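Local coordinates for protein cytochrome b5 reductase 4 (Homo sapiens, PDB 3LF5) that is an NADH-dependent flavohemoprotein oxidoreductase whose heme-carrying cytochrome b5 domain probably passes electrons on, at residues E11-H16 against D21-I26; P35-E38 against G43-E46; E38-G43 against Q61-V66. All coordinates share one frame; numbering follows the deposited sequence.

Contact 1 of 3, residues E11-H16 against D21-I26; sequences EELKKH and DCWICI
The shortest polar bond across this contact joins His16 ND1 to Asp21 OD1, at 2.7 Å. It is nearly straight, with an angle of 174° at the hydrogen. Asp21 OD1 lies in the imidazole plane, but the ring N-H reaches OD1 from above the carboxylate plane. On its other nitrogen, His16 NE2 donates to Glu12 OE2 at 2.8 Å, again within the ring plane. Both ring nitrogens therefore have carboxylate partners, and the two bonds fix the rotation of the imidazole. With both nitrogens donating, the ring is probably cationic, and the two acidic groups would support that charge.

One face of this fixed ring lies flat on Trp23. The imidazole and the six-membered ring of the indole are parallel, with centroids 3.5 Å apart, a true face-to-face stack. His16 CB sits over the five-membered ring as a CH-pi contact, 3.7 Å from its centroid. Both side chains have CG anti to their own carbonyl carbon (chi1 -55° in His16), and they run side by side in the same direction. The backbones are joined too: Trp23 N donates to His16 O at 2.9 Å. Cys22 CA adds a CA-H...O contact to the same oxygen.

Leu13 extends the contact deeper. Its CD1 reaches Trp23 CB at 3.7 Å, near the indole plane, and its CD2 reaches Cys25 CB at 4.1 Å.

The helix 11-15 and strand 21-26 axes approach to 7.9 Å at 134°. Leu13 and Trp23 also touch Val8 of strand 6-8 and Val30 of strand 29-32. Leu13 and Cys25 both meet Met80 of strand 76-80, so the helix packs against the sheet through Leu13.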
loop_
_atom_site.group_PDB
_atom_site.type_symbol
_atom_site.label_atom_id
_atom_site.label_comp_id
_atom_site.label_asym_id
_atom_site.label_seq_id
_atom_site.Cartn_x
_atom_site.Cartn_y
_atom_site.Cartn_z
ATOM N N GLU A 11 4.278 6.598 -7.329
ATOM C CA GLU A 11 5.562 6.796 -6.655
ATOM C C GLU A 11 5.475 7.923 -5.614
ATOM O O GLU A 11 5.983 7.797 -4.497
ATOM C CB GLU A 11 6.629 7.144 -7.690
ATOM C CG GLU A 11 8.033 7.276 -7.148
ATOM C CD GLU A 11 9.050 7.549 -8.253
ATOM O OE1 GLU A 11 10.214 7.846 -7.910
ATOM O OE2 GLU A 11 8.679 7.475 -9.457
ATOM N N GLU A 12 4.796 9.020 -5.957
ATOM C CA GLU A 12 4.605 10.104 -4.999
ATOM C C GLU A 12 3.707 9.666 -3.846
ATOM O O GLU A 12 4.024 9.885 -2.686
ATOM C CB GLU A 12 4.031 11.339 -5.680
ATOM C CG GLU A 12 3.794 12.530 -4.755
ATOM C CD GLU A 12 5.080 13.116 -4.170
ATOM O OE1 GLU A 12 6.144 13.088 -4.840
ATOM O OE2 GLU A 12 5.008 13.650 -3.033
ATOM N N LEU A 13 2.587 9.035 -4.172
ATOM C CA LEU A 13 1.630 8.606 -3.147
ATOM C C LEU A 13 2.295 7.777 -2.063
ATOM O O LEU A 13 2.061 7.976 -0.872
ATOM C CB LEU A 13 0.490 7.801 -3.802
ATOM C CG LEU A 13 -0.610 7.281 -2.859
ATOM C CD1 LEU A 13 -1.398 8.430 -2.231
ATOM C CD2 LEU A 13 -1.546 6.332 -3.647
ATOM N N LYS A 14 3.137 6.842 -2.498
ATOM C CA LYS A 14 3.728 5.909 -1.539
ATOM C C LYS A 14 4.725 6.546 -0.580
ATOM O O LYS A 14 5.020 5.961 0.459
ATOM C CB LYS A 14 4.402 4.757 -2.252
ATOM C CG LYS A 14 3.469 3.893 -2.987
ATOM C CD LYS A 14 4.228 2.930 -3.885
ATOM C CE LYS A 14 5.219 2.073 -3.118
ATOM N NZ LYS A 14 4.482 1.148 -2.219
ATOM N N LYS A 15 5.209 7.754 -0.881
ATOM C CA LYS A 15 6.078 8.476 0.053
ATOM C C LYS A 15 5.319 8.913 1.311
ATOM O O LYS A 15 5.903 9.159 2.367
ATOM C CB LYS A 15 6.633 9.736 -0.607
ATOM C CG LYS A 15 7.540 9.493 -1.779
ATOM C CD LYS A 15 7.915 10.811 -2.448
ATOM C CE LYS A 15 8.883 10.596 -3.601
ATOM N NZ LYS A 15 8.269 9.904 -4.768
ATOM N N HIS A 16 4.012 9.059 1.186
ATOM C CA HIS A 16 3.185 9.599 2.255
ATOM C C HIS A 16 2.489 8.457 2.980
ATOM O O HIS A 16 1.262 8.288 2.917
ATOM C CB HIS A 16 2.206 10.613 1.667
ATOM C CG HIS A 16 2.885 11.686 0.899
ATOM N ND1 HIS A 16 3.275 12.884 1.462
ATOM C CD2 HIS A 16 3.269 11.733 -0.393
ATOM C CE1 HIS A 16 3.874 13.618 0.540
ATOM N NE2 HIS A 16 3.867 12.945 -0.598
ATOM N N ASP A 21 2.234 12.003 7.923
ATOM C CA ASP A 21 2.267 12.398 6.525
ATOM C C ASP A 21 1.675 11.246 5.729
ATOM O O ASP A 21 2.377 10.425 5.132
ATOM C CB ASP A 21 3.687 12.715 6.078
ATOM C CG ASP A 21 3.756 13.277 4.672
ATOM O OD1 ASP A 21 2.714 13.558 4.063
ATOM O OD2 ASP A 21 4.892 13.491 4.207
ATOM N N CYS A 22 0.345 11.184 5.769
ATOM C CA CYS A 22 -0.410 10.046 5.300
ATOM C C CYS A 22 -1.353 10.469 4.208
ATOM O O CYS A 22 -2.308 11.204 4.469
ATOM C CB CYS A 22 -1.250 9.452 6.439
ATOM S SG CYS A 22 -2.079 7.913 6.011
ATOM N N TRP A 23 -1.078 10.035 2.980
ATOM C CA TRP A 23 -2.011 10.245 1.879
ATOM C C TRP A 23 -2.699 8.926 1.548
ATOM O O TRP A 23 -2.084 7.874 1.527
ATOM C CB TRP A 23 -1.324 10.770 0.613
ATOM C CG TRP A 23 -0.728 12.150 0.703
ATOM C CD1 TRP A 23 -0.628 12.954 1.780
ATOM C CD2 TRP A 23 -0.119 12.844 -0.381
ATOM N NE1 TRP A 23 -0.027 14.148 1.433
ATOM C CE2 TRP A 23 0.306 14.084 0.104
ATOM C CE3 TRP A 23 0.096 12.543 -1.727
ATOM C CZ2 TRP A 23 0.973 15.015 -0.711
ATOM C CZ3 TRP A 23 0.737 13.461 -2.525
ATOM C CH2 TRP A 23 1.173 14.682 -2.015
ATOM N N ILE A 24 -3.987 9.025 1.212
ATOM C CA ILE A 24 -4.752 7.872 0.752
ATOM C C ILE A 24 -5.534 8.278 -0.487
ATOM O O ILE A 24 -6.077 9.389 -0.551
ATOM C CB ILE A 24 -5.727 7.346 1.841
ATOM C CG1 ILE A 24 -4.981 6.944 3.102
ATOM C CG2 ILE A 24 -6.590 6.210 1.361
ATOM C CD1 ILE A 24 -5.894 6.558 4.301
ATOM N N CYS A 25 -5.585 7.366 -1.452
ATOM C CA CYS A 25 -6.396 7.531 -2.637
ATOM C C CYS A 25 -7.720 6.789 -2.470
ATOM O O CYS A 25 -7.709 5.617 -2.113
ATOM C CB CYS A 25 -5.636 6.978 -3.837
ATOM S SG CYS A 25 -6.598 6.779 -5.329
ATOM N N ILE A 26 -8.840 7.471 -2.688
ATOM C CA ILE A 26 -10.158 6.872 -2.718
ATOM C C ILE A 26 -10.802 7.243 -4.048
ATOM O O ILE A 26 -11.004 8.410 -4.353
ATOM C CB ILE A 26 -11.065 7.335 -1.563
ATOM C CG1 ILE A 26 -10.407 7.108 -0.193
ATOM C CG2 ILE A 26 -12.423 6.621 -1.653
ATOM C CD1 ILE A 26 -10.298 5.678 0.245
#

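Contact 2 of 3, residues P35-E38 against G43-E46; sequences PYME and GEDE. With HEM (protoporphyrin IX containing Fe), chain C; SO4 (sulfate ion), chain D.
The heme pocket of the cytochrome b5 domain is bordered here by the loop 35-38 and the first turn of helix 44-48. Across the two segments the touching is carried by Met37 and Glu44. The Glu44 chain passes beside the Met37 backbone, with Glu44 CG 3.4 Å from Met37 O. The Met37 chain bends at chi2 (-73°), which brings Met37 SD beside Glu44 CB, 4.0 Å away. The two side chains run at a slant to each other.

Glu44 is extended beyond CG, which carries its carboxylate along the loop to Glu38. There Glu44 OE2 comes within 3.6 Å of Glu38 CA. A water also lies 3.2 Å from Glu44 OE2, with a weak, longer link to Glu38 O. The other oxygen, Glu44 OE1, is held by a salt bridge to Lys19.

Gly43 is the N-cap residue of the helix. The first N-H groups of the helix bind a sulfate, probably from the crystallisation liquor. Glu44 N donates to sulfate O3 and Asp45 N to sulfate O1, both at 2.8 Å and nearly straight. The anion sits at the N-terminal end of the helix, where the helix dipole would be expected to favour it.

Both segments also reach the porphyrin. Tyr36 OH is 3.2 Å from heme CHD, while Glu46 OE1 is 3.3 Å from heme CMB and pairs with Arg49. Met37 packs on Leu47 and Met48. This loop and helix start flank the His-Pro-Gly-Gly ligand loop, on the His40 side of the cytochrome b5 heme pocket.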
loop_
_atom_site.group_PDB
_atom_site.type_symbol
_atom_site.label_atom_id
_atom_site.label_comp_id
_atom_site.label_asym_id
_atom_site.label_seq_id
_atom_site.Cartn_x
_atom_site.Cartn_y
_atom_site.Cartn_z
ATOM N N PRO A 35 -4.460 15.032 9.206
ATOM C CA PRO A 35 -5.268 15.773 10.193
ATOM C C PRO A 35 -6.542 15.060 10.650
ATOM O O PRO A 35 -7.096 15.378 11.696
ATOM C CB PRO A 35 -5.628 17.086 9.480
ATOM C CG PRO A 35 -5.084 17.004 8.149
ATOM C CD PRO A 35 -4.339 15.750 7.931
ATOM N N TYR A 36 -6.981 14.078 9.877
ATOM C CA TYR A 36 -8.187 13.313 10.190
ATOM C C TYR A 36 -7.884 12.129 11.117
ATOM O O TYR A 36 -8.806 11.574 11.726
ATOM C CB TYR A 36 -8.830 12.788 8.887
ATOM C CG TYR A 36 -10.160 12.063 9.093
ATOM C CD1 TYR A 36 -11.228 12.703 9.709
ATOM C CD2 TYR A 36 -10.319 10.743 8.717
ATOM C CE1 TYR A 36 -12.419 12.025 9.940
ATOM C CE2 TYR A 36 -11.479 10.098 8.936
ATOM C CZ TYR A 36 -12.537 10.721 9.554
ATOM O OH TYR A 36 -13.710 10.034 9.799
ATOM N N MET A 37 -6.613 11.718 11.194
ATOM C CA MET A 37 -6.235 10.536 11.961
ATOM C C MET A 37 -6.866 10.496 13.336
ATOM O O MET A 37 -7.412 9.460 13.730
ATOM C CB MET A 37 -4.715 10.489 12.139
ATOM C CG MET A 37 -3.998 9.792 11.069
ATOM S SD MET A 37 -4.178 7.999 11.072
ATOM C CE MET A 37 -3.572 7.866 9.400
ATOM N N GLU A 38 -6.772 11.609 14.062
ATOM C CA GLU A 38 -7.215 11.636 15.452
ATOM C C GLU A 38 -8.744 11.591 15.599
ATOM O O GLU A 38 -9.231 11.371 16.703
ATOM C CB GLU A 38 -6.657 12.870 16.158
ATOM C CG GLU A 38 -7.298 14.166 15.728
ATOM C CD GLU A 38 -6.891 15.324 16.611
ATOM O OE1 GLU A 38 -7.307 15.351 17.789
ATOM O OE2 GLU A 38 -6.162 16.203 16.131
ATOM N N GLY A 43 -10.560 4.426 14.292
ATOM C CA GLY A 43 -9.238 4.496 14.899
ATOM C C GLY A 43 -8.109 4.693 13.911
ATOM O O GLY A 43 -8.270 4.580 12.700
ATOM N N GLU A 44 -6.935 4.963 14.452
ATOM C CA GLU A 44 -5.782 5.291 13.636
ATOM C C GLU A 44 -5.167 4.090 12.929
ATOM O O GLU A 44 -4.770 4.192 11.772
ATOM C CB GLU A 44 -4.719 6.008 14.490
ATOM C CG GLU A 44 -5.292 7.223 15.155
ATOM C CD GLU A 44 -4.278 8.128 15.827
ATOM O OE1 GLU A 44 -3.088 7.775 15.915
ATOM O OE2 GLU A 44 -4.700 9.203 16.311
ATOM N N ASP A 45 -5.053 2.966 13.626
ATOM C CA ASP A 45 -4.472 1.769 13.026
ATOM C C ASP A 45 -5.226 1.344 11.773
ATOM O O ASP A 45 -4.625 1.008 10.778
ATOM C CB ASP A 45 -4.445 0.609 14.029
ATOM C CG ASP A 45 -3.414 0.789 15.140
ATOM O OD1 ASP A 45 -2.596 1.722 15.095
ATOM O OD2 ASP A 45 -3.436 -0.039 16.075
ATOM N N GLU A 46 -6.548 1.389 11.825
ATOM C CA GLU A 46 -7.345 0.998 10.674
ATOM C C GLU A 46 -7.081 1.933 9.494
ATOM O O GLU A 46 -6.879 1.471 8.363
ATOM C CB GLU A 46 -8.841 0.968 11.000
ATOM C CG GLU A 46 -9.263 -0.209 11.860
ATOM C CD GLU A 46 -9.419 -1.496 11.103
ATOM O OE1 GLU A 46 -9.431 -1.500 9.864
ATOM O OE2 GLU A 46 -9.557 -2.538 11.763
HETATM C CHA HEM C . -15.852 3.899 10.846
HETATM C CHB HEM C . -12.137 1.431 8.952
HETATM C CHC HEM C . -11.215 5.050 5.945
HETATM C CHD HEM C . -14.771 7.595 7.945
HETATM C C1A HEM C . -14.921 2.933 10.583
HETATM C C2A HEM C . -14.833 1.647 11.211
HETATM C C3A HEM C . -13.815 0.975 10.710
HETATM C C4A HEM C . -13.202 1.821 9.719
HETATM C CMA HEM C . -13.350 -0.457 11.057
HETATM C CAA HEM C . -15.799 1.157 12.281
HETATM C CBA HEM C . -16.828 0.380 11.479
HETATM C CGA HEM C . -17.688 -0.492 12.320
HETATM O O1A HEM C . -18.723 -0.870 11.728
HETATM O O2A HEM C . -17.363 -0.783 13.512
HETATM C C1B HEM C . -11.598 2.155 7.925
HETATM C C2B HEM C . -10.525 1.732 7.055
HETATM C C3B HEM C . -10.265 2.732 6.221
HETATM C C4B HEM C . -11.178 3.819 6.533
HETATM C CMB HEM C . -9.826 0.366 7.118
HETATM C CAB HEM C . -9.197 2.724 5.107
HETATM C CBB HEM C . -9.427 3.305 3.924
HETATM C C1C HEM C . -12.039 6.082 6.288
HETATM C C2C HEM C . -12.037 7.429 5.764
HETATM C C3C HEM C . -13.034 8.087 6.338
HETATM C C4C HEM C . -13.690 7.213 7.232
HETATM C CMC HEM C . -11.076 7.997 4.725
HETATM C CAC HEM C . -13.492 9.537 6.180
HETATM C CBC HEM C . -13.495 10.108 4.993
HETATM C C1D HEM C . -15.466 6.805 8.801
HETATM C C2D HEM C . -16.752 7.151 9.331
HETATM C C3D HEM C . -17.097 6.002 10.254
HETATM C C4D HEM C . -15.985 5.081 10.177
HETATM C CMD HEM C . -17.565 8.419 9.017
HETATM C CAD HEM C . -18.407 5.854 11.035
HETATM C CBD HEM C . -19.520 5.368 10.091
HETATM C CGD HEM C . -20.773 5.260 10.945
HETATM O O1D HEM C . -21.136 6.251 11.621
HETATM O O2D HEM C . -21.379 4.161 10.946
HETATM N NA HEM C . -13.886 3.017 9.669
HETATM N NB HEM C . -11.984 3.429 7.588
HETATM N NC HEM C . -13.078 5.986 7.189
HETATM N ND HEM C . -15.044 5.602 9.297
HETATM FE FE HEM C . -13.501 4.533 8.415
HETATM S S SO4 D . -6.457 3.175 17.491
HETATM O O1 SO4 D . -5.856 2.573 16.328
HETATM O O2 SO4 D . -5.660 2.934 18.695
HETATM O O3 SO4 D . -6.725 4.607 17.236
HETATM O O4 SO4 D . -7.768 2.559 17.700
HETATM O O HOH W 1 -7.466 8.682 17.751
#

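Contact 3 of 3, residues E38-G43 against Q61-V66; sequences EYHPGG and QVHRWV. With HEM (protoporphyrin IX containing Fe), chain C.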
loop_
_atom_site.group_PDB
_atom_site.type_symbol
_atom_site.label_atom_id
_atom_site.label_comp_id
_atom_site.label_asym_id
_atom_site.label_seq_id
_atom_site.Cartn_x
_atom_site.Cartn_y
_atom_site.Cartn_z
ATOM N N GLU A 38 -6.772 11.609 14.062
ATOM C CA GLU A 38 -7.215 11.636 15.452
ATOM C C GLU A 38 -8.744 11.591 15.599
ATOM O O GLU A 38 -9.231 11.371 16.703
ATOM C CB GLU A 38 -6.657 12.870 16.158
ATOM C CG GLU A 38 -7.298 14.166 15.728
ATOM C CD GLU A 38 -6.891 15.324 16.611
ATOM O OE1 GLU A 38 -7.307 15.351 17.789
ATOM O OE2 GLU A 38 -6.162 16.203 16.131
ATOM N N TYR A 39 -9.501 11.789 14.511
ATOM C CA TYR A 39 -10.956 11.829 14.512
ATOM C C TYR A 39 -11.619 10.561 13.969
ATOM O O TYR A 39 -12.806 10.345 14.225
ATOM C CB TYR A 39 -11.473 13.042 13.702
ATOM C CG TYR A 39 -10.994 14.370 14.209
ATOM C CD1 TYR A 39 -11.473 14.892 15.397
ATOM C CD2 TYR A 39 -10.042 15.096 13.513
ATOM C CE1 TYR A 39 -11.036 16.116 15.877
ATOM C CE2 TYR A 39 -9.594 16.318 13.986
ATOM C CZ TYR A 39 -10.102 16.825 15.172
ATOM O OH TYR A 39 -9.666 18.040 15.640
ATOM N N HIS A 40 -10.915 9.758 13.179
ATOM C CA HIS A 40 -11.529 8.615 12.500
ATOM C C HIS A 40 -12.231 7.705 13.493
ATOM O O HIS A 40 -11.584 7.179 14.396
ATOM C CB HIS A 40 -10.453 7.838 11.764
ATOM C CG HIS A 40 -10.969 6.648 11.019
ATOM N ND1 HIS A 40 -10.418 5.395 11.136
ATOM C CD2 HIS A 40 -12.043 6.518 10.203
ATOM C CE1 HIS A 40 -11.103 4.553 10.379
ATOM N NE2 HIS A 40 -12.091 5.213 9.790
ATOM N N PRO A 41 -13.558 7.482 13.303
ATOM C CA PRO A 41 -14.220 6.624 14.277
ATOM C C PRO A 41 -13.642 5.212 14.397
ATOM O O PRO A 41 -13.684 4.640 15.458
ATOM C CB PRO A 41 -15.676 6.643 13.818
ATOM C CG PRO A 41 -15.847 7.971 13.126
ATOM C CD PRO A 41 -14.525 8.167 12.418
ATOM N N GLY A 42 -13.097 4.669 13.311
ATOM C CA GLY A 42 -12.517 3.339 13.342
ATOM C C GLY A 42 -11.119 3.275 13.926
ATOM O O GLY A 42 -10.553 2.197 14.046
ATOM N N GLY A 43 -10.560 4.426 14.292
ATOM C CA GLY A 43 -9.238 4.496 14.899
ATOM C C GLY A 43 -8.109 4.693 13.911
ATOM O O GLY A 43 -8.270 4.580 12.700
ATOM N N GLN A 61 -15.136 -1.989 1.888
ATOM C CA GLN A 61 -15.425 -3.185 2.683
ATOM C C GLN A 61 -15.959 -2.867 4.066
ATOM O O GLN A 61 -16.536 -3.742 4.713
ATOM C CB GLN A 61 -14.213 -4.106 2.722
ATOM C CG GLN A 61 -13.185 -3.934 3.755
ATOM C CD GLN A 61 -12.115 -5.038 3.669
ATOM O OE1 GLN A 61 -11.905 -5.620 2.606
ATOM N NE2 GLN A 61 -11.428 -5.300 4.777
ATOM N N VAL A 62 -15.778 -1.622 4.519
ATOM C CA VAL A 62 -16.240 -1.239 5.847
ATOM C C VAL A 62 -17.361 -0.215 5.832
ATOM O O VAL A 62 -18.234 -0.264 6.696
ATOM C CB VAL A 62 -15.066 -0.759 6.731
ATOM C CG1 VAL A 62 -14.298 0.407 6.141
ATOM C CG2 VAL A 62 -15.557 -0.496 8.145
ATOM N N HIS A 63 -17.352 0.736 4.901
ATOM C CA HIS A 63 -18.371 1.785 4.882
ATOM C C HIS A 63 -18.442 2.476 3.537
ATOM O O HIS A 63 -18.042 3.621 3.370
ATOM C CB HIS A 63 -18.175 2.817 6.003
ATOM C CG HIS A 63 -16.756 3.230 6.245
ATOM N ND1 HIS A 63 -15.929 3.714 5.257
ATOM C CD2 HIS A 63 -16.060 3.337 7.391
ATOM C CE1 HIS A 63 -14.768 4.049 5.788
ATOM N NE2 HIS A 63 -14.824 3.837 7.092
ATOM N N ARG A 64 -18.992 1.769 2.563
ATOM C CA ARG A 64 -19.014 2.252 1.182
ATOM C C ARG A 64 -19.721 3.582 1.003
ATOM O O ARG A 64 -19.461 4.291 0.036
ATOM C CB ARG A 64 -19.643 1.208 0.266
ATOM C CG ARG A 64 -21.053 0.935 0.520
ATOM C CD ARG A 64 -21.352 -0.426 0.005
ATOM N NE ARG A 64 -21.994 -0.422 -1.290
ATOM C CZ ARG A 64 -22.179 -1.521 -2.010
ATOM N NH1 ARG A 64 -21.730 -2.702 -1.579
ATOM N NH2 ARG A 64 -22.807 -1.427 -3.169
ATOM N N TRP A 65 -20.625 3.939 1.927
ATOM C CA TRP A 65 -21.478 5.126 1.725
ATOM C C TRP A 65 -21.060 6.324 2.542
ATOM O O TRP A 65 -21.721 7.360 2.521
ATOM C CB TRP A 65 -22.965 4.800 1.961
ATOM C CG TRP A 65 -23.449 3.631 1.135
ATOM C CD1 TRP A 65 -23.891 2.434 1.592
ATOM C CD2 TRP A 65 -23.463 3.542 -0.288
ATOM N NE1 TRP A 65 -24.201 1.611 0.556
ATOM C CE2 TRP A 65 -23.937 2.260 -0.617
ATOM C CE3 TRP A 65 -23.132 4.427 -1.322
ATOM C CZ2 TRP A 65 -24.105 1.842 -1.929
ATOM C CZ3 TRP A 65 -23.266 4.000 -2.636
ATOM C CH2 TRP A 65 -23.746 2.712 -2.924
ATOM N N VAL A 66 -19.936 6.214 3.248
ATOM C CA VAL A 66 -19.444 7.375 3.992
ATOM C C VAL A 66 -19.107 8.501 3.012
ATOM O O VAL A 66 -18.494 8.244 1.973
ATOM C CB VAL A 66 -18.240 6.992 4.890
ATOM C CG1 VAL A 66 -17.315 8.175 5.211
ATOM C CG2 VAL A 66 -18.755 6.395 6.173
HETATM C CHA HEM C . -15.852 3.899 10.846
HETATM C CHB HEM C . -12.137 1.431 8.952
HETATM C CHC HEM C . -11.215 5.050 5.945
HETATM C CHD HEM C . -14.771 7.595 7.945
HETATM C C1A HEM C . -14.921 2.933 10.583
HETATM C C2A HEM C . -14.833 1.647 11.211
HETATM C C3A HEM C . -13.815 0.975 10.710
HETATM C C4A HEM C . -13.202 1.821 9.719
HETATM C CMA HEM C . -13.350 -0.457 11.057
HETATM C CAA HEM C . -15.799 1.157 12.281
HETATM C CBA HEM C . -16.828 0.380 11.479
HETATM C CGA HEM C . -17.688 -0.492 12.320
HETATM O O1A HEM C . -18.723 -0.870 11.728
HETATM O O2A HEM C . -17.363 -0.783 13.512
HETATM C C1B HEM C . -11.598 2.155 7.925
HETATM C C2B HEM C . -10.525 1.732 7.055
HETATM C C3B HEM C . -10.265 2.732 6.221
HETATM C C4B HEM C . -11.178 3.819 6.533
HETATM C CMB HEM C . -9.826 0.366 7.118
HETATM C CAB HEM C . -9.197 2.724 5.107
HETATM C CBB HEM C . -9.427 3.305 3.924
HETATM C C1C HEM C . -12.039 6.082 6.288
HETATM C C2C HEM C . -12.037 7.429 5.764
HETATM C C3C HEM C . -13.034 8.087 6.338
HETATM C C4C HEM C . -13.690 7.213 7.232
HETATM C CMC HEM C . -11.076 7.997 4.725
HETATM C CAC HEM C . -13.492 9.537 6.180
HETATM C CBC HEM C . -13.495 10.108 4.993
HETATM C C1D HEM C . -15.466 6.805 8.801
HETATM C C2D HEM C . -16.752 7.151 9.331
HETATM C C3D HEM C . -17.097 6.002 10.254
HETATM C C4D HEM C . -15.985 5.081 10.177
HETATM C CMD HEM C . -17.565 8.419 9.017
HETATM C CAD HEM C . -18.407 5.854 11.035
HETATM C CBD HEM C . -19.520 5.368 10.091
HETATM C CGD HEM C . -20.773 5.260 10.945
HETATM O O1D HEM C . -21.136 6.251 11.621
HETATM O O2D HEM C . -21.379 4.161 10.946
HETATM N NA HEM C . -13.886 3.017 9.669
HETATM N NB HEM C . -11.984 3.429 7.588
HETATM N NC HEM C . -13.078 5.986 7.189
HETATM N ND HEM C . -15.044 5.602 9.297
HETATM FE FE HEM C . -13.501 4.533 8.415
#
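His40 stands on one face of the heme with NE2 pointing at the iron, and His63 points its NE2 at the iron from the opposite face. His40 NE2 coordinates the metal at 2.1 Å, and His63 NE2 coordinates it at 2.0 Å. The two nitrogens, His40 NE2 and His63 NE2, are 4.1 Å apart with the iron between them. The segments have no hydrogen bond to each other, and the heme joins them.

The two imidazole planes are nearly perpendicular, about 83° apart about the His-iron-His axis. Each follows a line of meso carbons: the His40 ring lies along CHB-CHD, the His63 ring roughly along CHC-CHA. His40 has CG anti to its backbone N (chi1 -179°), which carries the imidazole out from the loop to the metal. His40 ND1 donates to Gly43 O at 2.8 Å, almost straight and in the ring plane. This bond holds the ring rotation, and it would tend to make the imidazole a stronger electron donor to the iron. Gly42 N lies over one ring face. Gly43 N also bonds back to His40 O, closing a type I turn from His40 to Gly43.

Val62 CG1 covers one face of the His63 ring, and Phe59 meets this ring edge-to-face.

Apolar groups line the porphyrin beside each ligand. Gly42, having no side chain, lets its CA lie 3.6 Å from heme C2A. Pro41 CG packs 3.7 Å from heme C3D. On the His63 side, Val62 CG2 lies 3.4 Å from heme C3A, and Val66 CG2 reaches heme CMD at 3.7 Å.

Two histidines clamping a six-coordinate heme, one of them in a His-Pro-Gly-Gly turn, are the hallmark of the cytochrome b5 heme site.

How the contacts relate
From the N terminus, contact 1 comes first and closes across four residues, 17-20, which include the short strand 17-18. The chain then passes strand 29-32 and enters the loop that leads to helix 44-48. Contact 2 closes that loop onto the first turn of helix 44-48. Contact 3 starts from the same loop, sharing Glu38 and Gly43, and spans 17 residues to the end of helix 56-63. Contacts 2 and 3 overlap at the heme, where Tyr36 OH packs on Pro41 CD. Contact 1 lies across the chain centre from contact 3. It meets contact 2 through Cys22 SG and Met37 CE, linking the sheet to the loop that borders the heme pocket.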